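Local coordinates for protein putative fructosamine-3-kinase (Thermobifida fusca YX, PDB 3F7W) that is a putative fructosamine-3-kinase of the protein-kinase-like clan, and so probably transfers phosphate to sugar-modified amines, at residues H30-E35 / V44-D49; F105-A110 / Y241-P246; A117-A122 / N135-T140. One frame throughout, in Å; residues are numbered along the deposited sequence.

Interaction 1 (H30-E35 / V44-D49); sequences HLYRVE and VKALPD. With EDO (1,2-ethanediol), chain G.
V44 and V34 make the tight apolar touch of this antiparallel hairpin, V34 CG2 lying 3.5 Å from V44 CG2, with each of these methyls anti to its own carbonyl carbon. Next along that face, the Y32 ring brings CE1 to 4.1 Å from A46 CB. Four backbone bonds tie H30 to A46 and Y32 to V44; H30 N to A46 O, at 2.9 Å, is nearly straight (174°). At the H30 end the packing thins: the partly exposed imidazole meets P48 through one edge, NE2 standing 3.6 Å from P48 CG, the two side chains roughly perpendicular.

On the opposite face L31 and K45 run side by side, L31 CD2 3.8 Å from K45 CG. Beyond CG the lysine is fully extended, which carries NZ away from the strands to salt bridges with E61 and D211 and a 3.0 Å hydrogen bond to O1 of a 1,2-ethanediol, probably from the crystallisation liquor. This pairing of a strand lysine with a helix glutamate is consistent with the N-terminal, nucleotide-binding lobe of protein-kinase-like folds. A methionine at K45 would probably leave the carboxylates of E61 and D211 without their shared cation.

The hairpin lies inside a five-stranded antiparallel sheet, between strands 17-26 and 86-90; helix 3-13 covers the Y32, V34, V44 and A46 face, while E61 reaches K45 from helix 57-68.

Interaction 2 (F105-A110 / Y241-P246); sequences FGHQLA and YNEVAP
G106 and Y241 bring the backbones of helices 99-114 and 234-244 to a CA-CA distance of 4.3 Å, an approach that depends on the glycine, since a CB at this position would clash with Y241 N. Beside it the Y241 ring slots against the first helix. Its CG is anti to the backbone N (chi1 -175°), and CE2 comes to 3.5 Å from A110 CA. The methyl of A110 sits over one face of the ring, a CH-pi contact with CB 4.2 Å from the ring centroid, whereas L109 CB lies at the ring edge, 4.0 Å from CD2 of Y241. A110 CB also faces A245 CB, where the second helix has ended.

Toward the surface, H107 NE2 donates to E243 OE1 over 3.1 Å. The acceptor is nearly in the imidazole plane, although the carboxylate plane is turned 48° from the ring. Carbon CD2 of the same imidazole rests 3.5 Å from V244 CG1.

Inside, the Y241 hydroxyl is hydrogen-bonded to H113 and R219, so the buried ring is fixed at its polar end as well as by packing. At the rim, the carboxylate of E243 would probably stabilise a protonated H107, a polar bond at the edge of a helix contact that is otherwise mostly apolar.

Interaction 3 (A117-A122 / N135-T140); sequences AESFGA and NTPRST
F120 and R138 form a single antiparallel beta bridge, a hydrogen-bonded pair joining two irregular segments at the base of the small hairpin of strands 126-128 and 131-133. Backbone hydrogen bonds carry the contact. F120 N donates to R138 O at 3.0 Å, and R138 N returns a bond to F120 O. Farther along, A122 N donates to N135 O at 2.9 Å.

Weaker CH contacts fill in between these bonds. P137 CA points its hydrogen at F120 O over 3.2 Å, and G121 CA approaches N135 O. Glycine is needed at G121: a CB there would collide with N135 O and T136 O, and the backbone angles by themselves already call for it.

Among the side chains, the F120 ring turns an edge to the second segment, CE2 3.6 Å from S139 O, while the W141 ring, at the start of helix 141-159, meets it with the planes about 60° apart. A122 CB packs against the amide of N135, 3.8 Å from ND2; that amide is itself held by W124 and R149. The R138 guanidinium leads away from the bridge to E147 and Q148, tying the segment to helix 141-159.

S119 OG, placed between its backbone N and carbonyl carbon (chi1 73°), touches P137 CB at 3.4 Å and donates to F120 O from above the carbonyl plane, on the face opposite the one R138 N uses.

In the fold
The three contacts share no helix or strand and do not touch; even the closest two, interactions 2 and 3, have nearest atoms about 10 Å apart. Interaction 1 belongs to the N-terminal sheet, with regular strand pairing, a buried apolar face and a lysine on the other. Interaction 2 is also largely buried, but joins helices distant in sequence through side-chain packing, with a His-carboxylate hydrogen bond at its outer edge. Interaction 3, nested in the chain between the two segments of interaction 2, is only partly buried and relies on main-chain bonds between loops. Both interactions 2 and 3 contain a glycine where a CB would clash.

Interaction 1 (H30-E35 / V44-D49)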
loop_
_atom_site.group_PDB
_atom_site.type_symbol
_atom_site.label_atom_id
_atom_site.label_comp_id
_atom_site.label_asym_id
_atom_site.label_seq_id
_atom_site.Cartn_x
_atom_site.Cartn_y
_atom_site.Cartn_z
ATOM N N HIS A 30 -16.157 -6.934 -5.097
ATOM C CA HIS A 30 -17.192 -5.937 -5.017
ATOM C C HIS A 30 -17.119 -5.206 -3.677
ATOM O O HIS A 30 -16.667 -5.780 -2.679
ATOM C CB HIS A 30 -18.541 -6.628 -5.175
ATOM C CG HIS A 30 -18.672 -7.366 -6.474
ATOM N ND1 HIS A 30 -19.267 -6.815 -7.589
ATOM C CD2 HIS A 30 -18.243 -8.595 -6.849
ATOM C CE1 HIS A 30 -19.217 -7.681 -8.587
ATOM N NE2 HIS A 30 -18.592 -8.764 -8.167
ATOM N N LEU A 31 -17.579 -3.949 -3.659
ATOM C CA LEU A 31 -17.505 -3.092 -2.465
ATOM C C LEU A 31 -18.886 -2.718 -1.963
ATOM O O LEU A 31 -19.841 -2.527 -2.746
ATOM C CB LEU A 31 -16.716 -1.817 -2.789
ATOM C CG LEU A 31 -15.388 -2.024 -3.516
ATOM C CD1 LEU A 31 -14.676 -0.670 -3.778
ATOM C CD2 LEU A 31 -14.529 -2.954 -2.700
ATOM N N TYR A 32 -19.015 -2.624 -0.644
ATOM C CA TYR A 32 -20.301 -2.360 -0.024
ATOM C C TYR A 32 -20.139 -1.511 1.229
ATOM O O TYR A 32 -19.137 -1.620 1.923
ATOM C CB TYR A 32 -21.006 -3.654 0.389
ATOM C CG TYR A 32 -21.190 -4.634 -0.722
ATOM C CD1 TYR A 32 -20.217 -5.590 -0.993
ATOM C CD2 TYR A 32 -22.341 -4.614 -1.518
ATOM C CE1 TYR A 32 -20.376 -6.497 -2.056
ATOM C CE2 TYR A 32 -22.512 -5.516 -2.565
ATOM C CZ TYR A 32 -21.521 -6.449 -2.828
ATOM O OH TYR A 32 -21.700 -7.329 -3.860
ATOM N N ARG A 33 -21.153 -0.703 1.495
ATOM C CA ARG A 33 -21.403 -0.135 2.823
ATOM C C ARG A 33 -22.476 -0.985 3.499
ATOM O O ARG A 33 -23.590 -1.120 2.992
ATOM C CB ARG A 33 -21.874 1.311 2.739
ATOM C CG ARG A 33 -22.020 2.006 4.089
ATOM C CD ARG A 33 -22.650 3.370 3.887
ATOM N NE ARG A 33 -22.718 4.191 5.096
ATOM C CZ ARG A 33 -23.599 4.036 6.079
ATOM N NH1 ARG A 33 -24.493 3.054 6.061
ATOM N NH2 ARG A 33 -23.579 4.878 7.108
ATOM N N VAL A 34 -22.123 -1.576 4.637
ATOM C CA VAL A 34 -23.031 -2.465 5.380
ATOM C C VAL A 34 -23.291 -1.841 6.740
ATOM O O VAL A 34 -22.341 -1.506 7.463
ATOM C CB VAL A 34 -22.420 -3.889 5.556
ATOM C CG1 VAL A 34 -23.341 -4.753 6.428
ATOM C CG2 VAL A 34 -22.204 -4.533 4.185
ATOM N N GLU A 35 -24.563 -1.716 7.099
ATOM C CA GLU A 35 -24.942 -1.087 8.351
ATOM C C GLU A 35 -25.498 -2.119 9.306
ATOM O O GLU A 35 -26.391 -2.908 8.961
ATOM C CB GLU A 35 -25.964 0.021 8.105
ATOM C CG GLU A 35 -26.181 0.925 9.315
ATOM C CD GLU A 35 -27.102 2.108 9.017
ATOM O OE1 GLU A 35 -26.785 2.886 8.097
ATOM O OE2 GLU A 35 -28.138 2.256 9.709
ATOM N N VAL A 44 -17.125 -3.195 3.358
ATOM C CA VAL A 44 -17.018 -4.643 3.123
ATOM C C VAL A 44 -16.574 -4.882 1.674
ATOM O O VAL A 44 -17.166 -4.314 0.729
ATOM C CB VAL A 44 -18.351 -5.347 3.431
ATOM C CG1 VAL A 44 -18.296 -6.841 3.136
ATOM C CG2 VAL A 44 -18.812 -5.066 4.924
ATOM N N LYS A 45 -15.505 -5.664 1.527
ATOM C CA LYS A 45 -15.072 -6.206 0.234
ATOM C C LYS A 45 -15.528 -7.651 0.194
ATOM O O LYS A 45 -15.453 -8.380 1.205
ATOM C CB LYS A 45 -13.562 -6.193 0.069
ATOM C CG LYS A 45 -12.919 -4.866 0.139
ATOM C CD LYS A 45 -11.417 -4.975 0.058
ATOM C CE LYS A 45 -10.774 -3.590 0.165
ATOM N NZ LYS A 45 -9.321 -3.676 -0.157
ATOM N N ALA A 46 -15.989 -8.079 -0.962
ATOM C CA ALA A 46 -16.476 -9.455 -1.096
ATOM C C ALA A 46 -16.268 -9.954 -2.515
ATOM O O ALA A 46 -16.631 -9.292 -3.476
ATOM C CB ALA A 46 -17.960 -9.550 -0.722
ATOM N N LEU A 47 -15.705 -11.151 -2.622
ATOM C CA LEU A 47 -15.710 -11.884 -3.861
ATOM C C LEU A 47 -17.118 -12.442 -4.082
ATOM O O LEU A 47 -17.824 -12.713 -3.123
ATOM C CB LEU A 47 -14.735 -13.043 -3.772
ATOM C CG LEU A 47 -13.282 -12.613 -3.793
ATOM C CD1 LEU A 47 -12.392 -13.729 -3.235
ATOM C CD2 LEU A 47 -12.973 -12.296 -5.223
ATOM N N PRO A 48 -17.530 -12.591 -5.334
ATOM C CA PRO A 48 -18.862 -13.180 -5.532
ATOM C C PRO A 48 -18.898 -14.610 -4.981
ATOM O O PRO A 48 -17.875 -15.297 -4.983
ATOM C CB PRO A 48 -19.042 -13.169 -7.057
ATOM C CG PRO A 48 -17.993 -12.282 -7.598
ATOM C CD PRO A 48 -16.865 -12.260 -6.600
ATOM N N ASP A 49 -20.116 -15.031 -4.684
ATOM C CA ASP A 49 -20.407 -16.391 -4.361
ATOM C C ASP A 49 -19.953 -17.301 -5.484
ATOM O O ASP A 49 -20.263 -17.086 -6.667
ATOM C CB ASP A 49 -21.903 -16.549 -4.073
ATOM C CG ASP A 49 -22.348 -15.712 -2.879
ATOM O OD1 ASP A 49 -22.280 -14.463 -2.974
ATOM O OD2 ASP A 49 -22.747 -16.295 -1.850
HETATM C C1 EDO G . -9.013 -7.251 -1.747
HETATM O O1 EDO G . -8.562 -5.925 -2.052
HETATM C C2 EDO G . -7.827 -8.042 -1.295
HETATM O O2 EDO G . -7.478 -7.469 -0.058
#

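Interaction 2 (F105-A110 / Y241-P246)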
loop_
_atom_site.group_PDB
_atom_site.type_symbol
_atom_site.label_atom_id
_atom_site.label_comp_id
_atom_site.label_asym_id
_atom_site.label_seq_id
_atom_site.Cartn_x
_atom_site.Cartn_y
_atom_site.Cartn_z
ATOM N N PHE A 105 -1.635 13.793 10.290
ATOM C CA PHE A 105 -1.396 12.575 9.504
ATOM C C PHE A 105 0.096 12.260 9.411
ATOM O O PHE A 105 0.492 11.108 9.475
ATOM C CB PHE A 105 -2.026 12.722 8.135
ATOM C CG PHE A 105 -1.880 11.517 7.258
ATOM C CD1 PHE A 105 -2.140 10.235 7.746
ATOM C CD2 PHE A 105 -1.436 11.653 5.942
ATOM C CE1 PHE A 105 -2.011 9.120 6.900
ATOM C CE2 PHE A 105 -1.311 10.564 5.128
ATOM C CZ PHE A 105 -1.583 9.282 5.619
ATOM N N GLY A 106 0.933 13.299 9.295
ATOM C CA GLY A 106 2.388 13.128 9.327
ATOM C C GLY A 106 2.846 12.392 10.576
ATOM O O GLY A 106 3.628 11.458 10.512
ATOM N N HIS A 107 2.345 12.813 11.719
ATOM C CA HIS A 107 2.654 12.136 12.980
ATOM C C HIS A 107 2.150 10.683 13.019
ATOM O O HIS A 107 2.835 9.792 13.526
ATOM C CB HIS A 107 2.045 12.913 14.145
ATOM C CG HIS A 107 2.680 14.253 14.390
ATOM N ND1 HIS A 107 2.085 15.214 15.186
ATOM C CD2 HIS A 107 3.864 14.780 13.989
ATOM C CE1 HIS A 107 2.874 16.274 15.251
ATOM N NE2 HIS A 107 3.956 16.043 14.528
ATOM N N GLN A 108 0.928 10.465 12.542
ATOM C CA GLN A 108 0.335 9.146 12.472
ATOM C C GLN A 108 1.201 8.189 11.673
ATOM O O GLN A 108 1.426 7.044 12.085
ATOM C CB GLN A 108 -1.062 9.190 11.839
ATOM C CG GLN A 108 -2.163 9.897 12.630
ATOM C CD GLN A 108 -3.472 9.881 11.891
ATOM O OE1 GLN A 108 -3.690 10.670 10.934
ATOM N NE2 GLN A 108 -4.338 8.916 12.251
ATOM N N LEU A 109 1.646 8.637 10.508
ATOM C CA LEU A 109 2.488 7.803 9.649
ATOM C C LEU A 109 3.845 7.483 10.262
ATOM O O LEU A 109 4.347 6.372 10.115
ATOM C CB LEU A 109 2.715 8.493 8.286
ATOM C CG LEU A 109 1.648 8.452 7.194
ATOM C CD1 LEU A 109 2.201 9.257 5.967
ATOM C CD2 LEU A 109 1.266 7.022 6.803
ATOM N N ALA A 110 4.474 8.472 10.896
ATOM C CA ALA A 110 5.729 8.250 11.586
ATOM C C ALA A 110 5.591 7.151 12.653
ATOM O O ALA A 110 6.439 6.278 12.745
ATOM C CB ALA A 110 6.261 9.586 12.224
ATOM N N TYR A 241 5.914 14.669 9.677
ATOM C CA TYR A 241 6.628 13.374 9.759
ATOM C C TYR A 241 8.086 13.524 10.194
ATOM O O TYR A 241 8.568 12.852 11.129
ATOM C CB TYR A 241 6.551 12.702 8.389
ATOM C CG TYR A 241 7.134 11.324 8.335
ATOM C CD1 TYR A 241 8.520 11.131 8.195
ATOM C CD2 TYR A 241 6.314 10.207 8.418
ATOM C CE1 TYR A 241 9.071 9.851 8.145
ATOM C CE2 TYR A 241 6.863 8.903 8.368
ATOM C CZ TYR A 241 8.244 8.753 8.218
ATOM O OH TYR A 241 8.802 7.498 8.158
ATOM N N ASN A 242 8.782 14.413 9.511
ATOM C CA ASN A 242 10.201 14.691 9.775
ATOM C C ASN A 242 10.465 15.321 11.149
ATOM O O ASN A 242 11.571 15.227 11.663
ATOM C CB ASN A 242 10.801 15.532 8.626
ATOM C CG ASN A 242 11.177 14.686 7.397
ATOM O OD1 ASN A 242 11.640 13.552 7.528
ATOM N ND2 ASN A 242 10.990 15.244 6.202
ATOM N N GLU A 243 9.456 15.924 11.770
ATOM C CA GLU A 243 9.623 16.466 13.119
ATOM C C GLU A 243 9.872 15.350 14.092
ATOM O O GLU A 243 10.670 15.502 15.003
ATOM C CB GLU A 243 8.374 17.174 13.613
ATOM C CG GLU A 243 8.143 18.546 13.064
ATOM C CD GLU A 243 6.749 19.073 13.402
ATOM O OE1 GLU A 243 5.942 18.383 14.112
ATOM O OE2 GLU A 243 6.471 20.189 12.941
ATOM N N VAL A 244 9.169 14.236 13.896
ATOM C CA VAL A 244 9.118 13.160 14.871
ATOM C C VAL A 244 9.982 11.945 14.504
ATOM O O VAL A 244 10.431 11.230 15.388
ATOM C CB VAL A 244 7.655 12.707 15.148
ATOM C CG1 VAL A 244 6.803 13.890 15.646
ATOM C CG2 VAL A 244 7.045 12.120 13.942
ATOM N N ALA A 245 10.166 11.691 13.208
ATOM C CA ALA A 245 11.015 10.599 12.734
ATOM C C ALA A 245 11.796 11.068 11.514
ATOM O O ALA A 245 11.579 10.561 10.426
ATOM C CB ALA A 245 10.180 9.356 12.398
ATOM N N PRO A 246 12.718 12.037 11.700
ATOM C CA PRO A 246 13.414 12.624 10.557
ATOM C C PRO A 246 13.997 11.582 9.614
ATOM O O PRO A 246 14.671 10.649 10.054
ATOM C CB PRO A 246 14.541 13.454 11.205
ATOM C CG PRO A 246 14.567 13.025 12.657
ATOM C CD PRO A 246 13.168 12.645 12.962
#

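Interaction 3 (A117-A122 / N135-T140)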
loop_
_atom_site.group_PDB
_atom_site.type_symbol
_atom_site.label_atom_id
_atom_site.label_comp_id
_atom_site.label_asym_id
_atom_site.label_seq_id
_atom_site.Cartn_x
_atom_site.Cartn_y
_atom_site.Cartn_z
ATOM N N ALA A 117 9.826 -3.527 12.151
ATOM C CA ALA A 117 9.624 -4.892 11.712
ATOM C C ALA A 117 10.894 -5.689 11.936
ATOM O O ALA A 117 11.987 -5.138 11.973
ATOM C CB ALA A 117 9.224 -4.907 10.257
ATOM N N GLU A 118 10.728 -6.995 12.085
ATOM C CA GLU A 118 11.826 -7.894 12.368
ATOM C C GLU A 118 12.711 -8.017 11.132
ATOM O O GLU A 118 13.923 -8.115 11.234
ATOM C CB GLU A 118 11.280 -9.265 12.780
ATOM C CG GLU A 118 10.039 -9.183 13.707
ATOM C CD GLU A 118 10.182 -9.988 14.989
ATOM O OE1 GLU A 118 11.268 -9.940 15.611
ATOM O OE2 GLU A 118 9.199 -10.651 15.388
ATOM N N SER A 119 12.084 -7.973 9.957
ATOM C CA SER A 119 12.793 -8.084 8.693
ATOM C C SER A 119 12.014 -7.344 7.614
ATOM O O SER A 119 10.897 -6.873 7.846
ATOM C CB SER A 119 12.916 -9.569 8.322
ATOM O OG SER A 119 11.653 -10.071 7.896
ATOM N N PHE A 120 12.633 -7.211 6.449
ATOM C CA PHE A 120 11.933 -6.822 5.241
ATOM C C PHE A 120 11.027 -7.984 4.829
ATOM O O PHE A 120 11.361 -9.125 5.068
ATOM C CB PHE A 120 12.919 -6.456 4.159
ATOM C CG PHE A 120 13.794 -5.302 4.537
ATOM C CD1 PHE A 120 13.308 -4.004 4.451
ATOM C CD2 PHE A 120 15.073 -5.519 5.051
ATOM C CE1 PHE A 120 14.090 -2.925 4.841
ATOM C CE2 PHE A 120 15.875 -4.442 5.432
ATOM C CZ PHE A 120 15.384 -3.145 5.330
ATOM N N GLY A 121 9.855 -7.681 4.269
ATOM C CA GLY A 121 8.895 -8.685 3.889
ATOM C C GLY A 121 7.864 -8.918 4.978
ATOM O O GLY A 121 7.581 -8.037 5.771
ATOM N N ALA A 122 7.324 -10.128 5.031
ATOM C CA ALA A 122 6.247 -10.463 5.969
ATOM C C ALA A 122 6.107 -11.975 6.103
ATOM O O ALA A 122 6.707 -12.718 5.332
ATOM C CB ALA A 122 4.913 -9.831 5.561
ATOM N N ASN A 135 6.968 -11.699 -0.288
ATOM C CA ASN A 135 7.177 -11.244 1.064
ATOM C C ASN A 135 8.230 -12.044 1.816
ATOM O O ASN A 135 8.409 -11.834 3.016
ATOM C CB ASN A 135 5.848 -11.242 1.835
ATOM C CG ASN A 135 5.059 -9.967 1.617
ATOM O OD1 ASN A 135 5.596 -8.950 1.164
ATOM N ND2 ASN A 135 3.796 -9.998 1.974
ATOM N N THR A 136 8.951 -12.921 1.116
ATOM C CA THR A 136 10.039 -13.710 1.733
ATOM C C THR A 136 10.888 -12.803 2.602
ATOM O O THR A 136 11.421 -11.806 2.117
ATOM C CB THR A 136 10.933 -14.403 0.692
ATOM O OG1 THR A 136 10.124 -15.237 -0.124
ATOM C CG2 THR A 136 12.015 -15.279 1.369
ATOM N N PRO A 137 10.977 -13.116 3.905
ATOM C CA PRO A 137 11.775 -12.264 4.785
ATOM C C PRO A 137 13.222 -12.159 4.365
ATOM O O PRO A 137 13.822 -13.171 3.979
ATOM C CB PRO A 137 11.631 -12.947 6.152
ATOM C CG PRO A 137 10.353 -13.689 6.078
ATOM C CD PRO A 137 10.251 -14.158 4.658
ATOM N N ARG A 138 13.763 -10.951 4.445
ATOM C CA ARG A 138 15.143 -10.648 4.079
ATOM C C ARG A 138 15.711 -9.651 5.077
ATOM O O ARG A 138 14.980 -8.861 5.671
ATOM C CB ARG A 138 15.231 -10.050 2.665
ATOM C CG ARG A 138 14.563 -10.841 1.574
ATOM C CD ARG A 138 15.240 -12.185 1.352
ATOM N NE ARG A 138 16.606 -12.047 0.871
ATOM C CZ ARG A 138 16.958 -11.933 -0.409
ATOM N NH1 ARG A 138 16.052 -11.896 -1.372
ATOM N NH2 ARG A 138 18.227 -11.830 -0.726
ATOM N N SER A 139 17.024 -9.675 5.248
ATOM C CA SER A 139 17.648 -8.888 6.291
ATOM C C SER A 139 18.196 -7.543 5.796
ATOM O O SER A 139 18.469 -6.667 6.600
ATOM C CB SER A 139 18.777 -9.714 6.930
ATOM O OG SER A 139 19.714 -10.107 5.937
ATOM N N THR A 140 18.399 -7.396 4.488
ATOM C CA THR A 140 19.017 -6.199 3.915
ATOM C C THR A 140 18.144 -5.638 2.786
ATOM O O THR A 140 17.564 -6.390 2.002
ATOM C CB THR A 140 20.440 -6.510 3.394
ATOM O OG1 THR A 140 20.385 -7.544 2.405
ATOM C CG2 THR A 140 21.341 -6.961 4.538
#